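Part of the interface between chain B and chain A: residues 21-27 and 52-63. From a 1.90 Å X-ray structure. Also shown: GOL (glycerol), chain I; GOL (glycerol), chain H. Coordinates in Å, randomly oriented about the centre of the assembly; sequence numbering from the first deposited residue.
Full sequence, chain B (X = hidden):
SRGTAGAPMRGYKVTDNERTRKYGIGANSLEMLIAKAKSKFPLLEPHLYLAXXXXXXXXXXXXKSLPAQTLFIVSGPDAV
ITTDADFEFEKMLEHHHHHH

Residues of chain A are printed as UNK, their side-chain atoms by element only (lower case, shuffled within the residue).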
# COMPACT_ATOMS: atom_id res chain seq x y z
N ARG B 21 -22.26 8.27 20.87
CA ARG B 21 -22.99 7.02 20.77
C ARG B 21 -22.37 6.20 19.66
O ARG B 21 -21.89 6.74 18.66
CB ARG B 21 -24.49 7.27 20.50
CG ARG B 21 -25.24 7.80 21.72
CD ARG B 21 -26.67 8.22 21.40
NE ARG B 21 -26.73 9.36 20.47
CZ ARG B 21 -27.33 9.32 19.29
NH1 ARG B 21 -27.92 8.21 18.87
NH2 ARG B 21 -27.35 10.41 18.51
N LYS B 22 -22.35 4.88 19.85
CA LYS B 22 -21.60 3.97 18.99
C LYS B 22 -22.51 2.81 18.60
O LYS B 22 -23.08 2.15 19.47
CB LYS B 22 -20.36 3.44 19.72
CG LYS B 22 -19.49 4.54 20.30
CD LYS B 22 -18.27 4.00 21.02
CE LYS B 22 -17.54 5.12 21.75
NZ LYS B 22 -16.12 4.80 22.02
N TYR B 23 -22.67 2.59 17.30
CA TYR B 23 -23.58 1.56 16.82
C TYR B 23 -22.87 0.63 15.86
O TYR B 23 -22.16 1.08 14.96
CB TYR B 23 -24.79 2.16 16.13
CG TYR B 23 -25.61 3.04 17.03
CD1 TYR B 23 -25.44 4.42 17.04
CD2 TYR B 23 -26.53 2.48 17.91
CE1 TYR B 23 -26.19 5.22 17.88
CE2 TYR B 23 -27.28 3.28 18.75
CZ TYR B 23 -27.11 4.65 18.73
OH TYR B 23 -27.85 5.45 19.57
N GLY B 24 -23.08 -0.68 16.05
CA GLY B 24 -22.80 -1.65 15.01
C GLY B 24 -24.05 -1.77 14.16
O GLY B 24 -25.16 -1.87 14.69
N ILE B 25 -23.87 -1.72 12.84
CA ILE B 25 -24.97 -1.66 11.88
C ILE B 25 -24.68 -2.64 10.75
O ILE B 25 -23.59 -2.61 10.17
CB ILE B 25 -25.14 -0.24 11.31
CG1 ILE B 25 -25.50 0.75 12.43
CG2 ILE B 25 -26.19 -0.24 10.21
CD1 ILE B 25 -25.57 2.20 11.93
N GLY B 26 -25.68 -3.45 10.40
CA GLY B 26 -25.58 -4.31 9.23
C GLY B 26 -26.16 -3.63 8.00
O GLY B 26 -27.24 -3.03 8.06
N ALA B 27 -25.43 -3.70 6.89
CA ALA B 27 -25.92 -3.11 5.66
C ALA B 27 -25.34 -3.83 4.45
O ALA B 27 -24.24 -4.40 4.51
CB ALA B 27 -25.59 -1.60 5.58
N UNK A 52 -15.67 -5.54 23.68
CA UNK A 52 -14.38 -5.06 23.19
C UNK A 52 -14.33 -3.54 23.10
O UNK A 52 -13.41 -2.90 23.62
c UNK A 52 -14.08 -5.67 21.82
o UNK A 52 -15.14 -5.38 20.93
N UNK A 53 -15.32 -2.93 22.45
CA UNK A 53 -15.24 -1.50 22.19
C UNK A 53 -16.53 -0.73 22.46
O UNK A 53 -16.59 0.46 22.14
c UNK A 53 -14.78 -1.24 20.74
c UNK A 53 -15.74 -1.82 19.71
o UNK A 53 -15.36 -1.87 18.52
o UNK A 53 -16.87 -2.22 20.09
N UNK A 54 -17.56 -1.36 23.03
CA UNK A 54 -18.76 -0.65 23.44
C UNK A 54 -19.76 -0.35 22.34
O UNK A 54 -20.74 0.36 22.60
N UNK A 55 -19.56 -0.85 21.13
CA UNK A 55 -20.50 -0.54 20.07
C UNK A 55 -21.79 -1.33 20.26
O UNK A 55 -21.76 -2.53 20.58
c UNK A 55 -19.51 1.19 17.18
c UNK A 55 -19.06 0.37 18.22
c UNK A 55 -19.87 -0.79 18.69
c UNK A 55 -17.87 0.70 18.86
c UNK A 55 -17.60 2.62 17.43
c UNK A 55 -17.14 1.81 18.46
c UNK A 55 -18.78 2.30 16.78
N UNK A 56 -22.92 -0.64 20.15
CA UNK A 56 -24.20 -1.26 20.43
C UNK A 56 -24.64 -2.10 19.24
O UNK A 56 -24.50 -1.69 18.09
c UNK A 56 -27.74 0.18 21.29
c UNK A 56 -26.65 -0.82 20.98
o UNK A 56 -28.92 -0.20 21.19
o UNK A 56 -27.41 1.33 21.64
c UNK A 56 -25.27 -0.19 20.74
N UNK A 57 -25.18 -3.28 19.53
CA UNK A 57 -25.69 -4.17 18.49
C UNK A 57 -27.05 -3.61 18.08
O UNK A 57 -28.06 -3.83 18.76
c UNK A 57 -26.29 -6.52 17.86
c UNK A 57 -25.79 -5.61 18.97
c UNK A 57 -24.43 -6.08 19.47
N UNK A 58 -27.09 -2.86 16.98
CA UNK A 58 -28.29 -2.09 16.67
C UNK A 58 -29.34 -2.89 15.91
O UNK A 58 -30.53 -2.52 15.95
c UNK A 58 -27.94 -0.82 15.88
o UNK A 58 -27.73 -1.10 14.50
N UNK A 59 -28.97 -3.96 15.22
CA UNK A 59 -29.96 -4.72 14.47
C UNK A 59 -29.48 -6.16 14.30
O UNK A 59 -28.32 -6.48 14.56
o UNK A 59 -29.11 -2.86 11.41
o UNK A 59 -28.08 -4.55 12.33
c UNK A 59 -29.07 -3.81 12.23
c UNK A 59 -30.30 -4.06 13.11
N UNK A 60 -30.41 -7.01 13.87
CA UNK A 60 -30.11 -8.43 13.69
C UNK A 60 -29.01 -8.63 12.66
O UNK A 60 -28.16 -9.52 12.82
o UNK A 60 -30.83 -11.22 14.35
c UNK A 60 -31.21 -10.67 13.29
o UNK A 60 -31.46 -11.31 12.25
c UNK A 60 -31.38 -9.17 13.27
N UNK A 61 -28.99 -7.81 11.60
CA UNK A 61 -27.94 -7.96 10.59
C UNK A 61 -26.56 -7.76 11.19
O UNK A 61 -25.61 -8.47 10.84
c UNK A 61 -28.19 -6.98 9.44
o UNK A 61 -30.67 -5.99 10.31
c UNK A 61 -29.46 -7.26 8.66
c UNK A 61 -30.74 -6.81 9.37
o UNK A 61 -31.83 -7.27 8.97
N UNK A 62 -26.41 -6.81 12.12
CA UNK A 62 -25.11 -6.65 12.77
C UNK A 62 -24.79 -7.86 13.63
O UNK A 62 -23.66 -8.36 13.61
o UNK A 62 -19.69 -4.70 15.32
c UNK A 62 -21.33 -4.59 13.59
c UNK A 62 -25.05 -5.36 13.60
c UNK A 62 -23.64 -5.14 14.07
c UNK A 62 -23.27 -5.40 15.39
c UNK A 62 -22.64 -4.75 13.18
c UNK A 62 -21.96 -5.24 15.81
c UNK A 62 -20.99 -4.85 14.91
N UNK A 63 -25.77 -8.33 14.41
CA UNK A 63 -25.54 -9.51 15.25
C UNK A 63 -25.00 -10.67 14.41
O UNK A 63 -24.00 -11.30 14.77
c UNK A 63 -28.01 -11.65 17.35
c UNK A 63 -25.69 -10.95 17.93
c UNK A 63 -26.69 -11.18 16.80
c UNK A 63 -26.83 -9.91 15.95
C1 GOL I . -23.82 4.19 22.94
O1 GOL I . -24.47 3.57 21.85
C2 GOL I . -22.39 3.69 23.06
O2 GOL I . -21.50 4.78 23.06
C3 GOL I . -22.18 2.88 24.34
O3 GOL I . -20.83 2.50 24.44
C1 GOL H . -30.30 3.35 20.58
O1 GOL H . -30.79 4.28 19.64
C2 GOL H . -30.45 3.94 21.97
O2 GOL H . -31.70 3.55 22.51
C3 GOL H . -29.33 3.43 22.87
O3 GOL H . -28.10 4.02 22.50
O HOH W 1 -15.10 2.51 21.86

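Position 52 of chain A carries one carbon and one oxygen, a short hydroxyl side chain that stays far from chain B; it is Ser52(A). At position 53 two carbons end in a pair of oxygens, the pattern of an aspartate. Asp53(A) meets chain B mainly through its backbone: a water donates to its O (2.5 Å) and accepts from Lys22(B) NZ (2.5 Å). Position 54 has no side-chain atoms, and its positive phi suits the glycine this implies. Gly54(A) O accepts a hydrogen bond from O3 of the chain I glycerol at 2.8 Å.

Position 55 shows one carbon followed by a six-carbon ring without oxygen, and Lys22(B) CB lies over the face of that ring, 3.4 Å from its centroid and 8° off its normal, a CH-pi contact. The residue is Phe55(A). The backbone N of Phe55(A) is held by Asp53(A) OD1 at 3.2 Å, which ties the turn together before the strand begins.

At position 56 three carbons run out to two oxygens on the third, one carbon longer than at 53, and one of these oxygens lies 3.5 Å from Tyr23(B) CE2; this is Glu56(A). Its backbone pairs with chain B on both polar atoms, N donating to Lys22(B) O (2.9 Å) and O accepting from Gly24(B) N (2.7 Å). Its extended side chain lies on the same face of the sheet as that of Tyr23(B), and Glu56(A) OE1 also accepts from O3 of the chain H glycerol at 2.9 Å.

Position 57 has three carbons, two of them borne by the first, and they do not reach chain B; this beta-branched residue is Val57(A). Position 58 again has one carbon and one oxygen, but here the oxygen lies 2.7 Å from Gly24(B) O. It is Ser58(A), whose OG and N both donate to that carbonyl, the N at 3.2 Å from Gly24(B) O.

Position 59 repeats the two-carbon, two-oxygen pattern, with one oxygen 3.3 Å from Gly26(B) N. As Asp59(A), it caps the helix: OD1 accepts from the backbone N of position 62 at 2.8 Å and from Gly26(B) N at 3.3 Å, so one atom serves both chains. Position 60 has the same composition but points away; it is Asp60(A). Position 61 has three carbons and two oxygens, and its CB packs 3.7 Å from Gly26(B) CA: Glu61(A).

Position 62 bears one carbon and a six-carbon ring with an oxygen, and Gly24(B) CA sits 3.4 Å from the ring centroid, almost on its normal; it is Tyr62(A). A CB on Gly24(B) would come within 2.3 Å of Tyr62(A) CE2, so the glycine permits this close packing. Position 63 has four carbons forked at the second, out of reach of chain B; it is Leu63(A).

The contact is thus a short parallel strand pairing, Tyr23(B) with Glu56(A) and Gly24(B) with Val57(A), extended by the serine and the capping aspartate. Two aromatic rings pack against the chain B strand, and its glycines let the helix start come close.

Chain A, residues 52-63: SDGFEVSDDEYL
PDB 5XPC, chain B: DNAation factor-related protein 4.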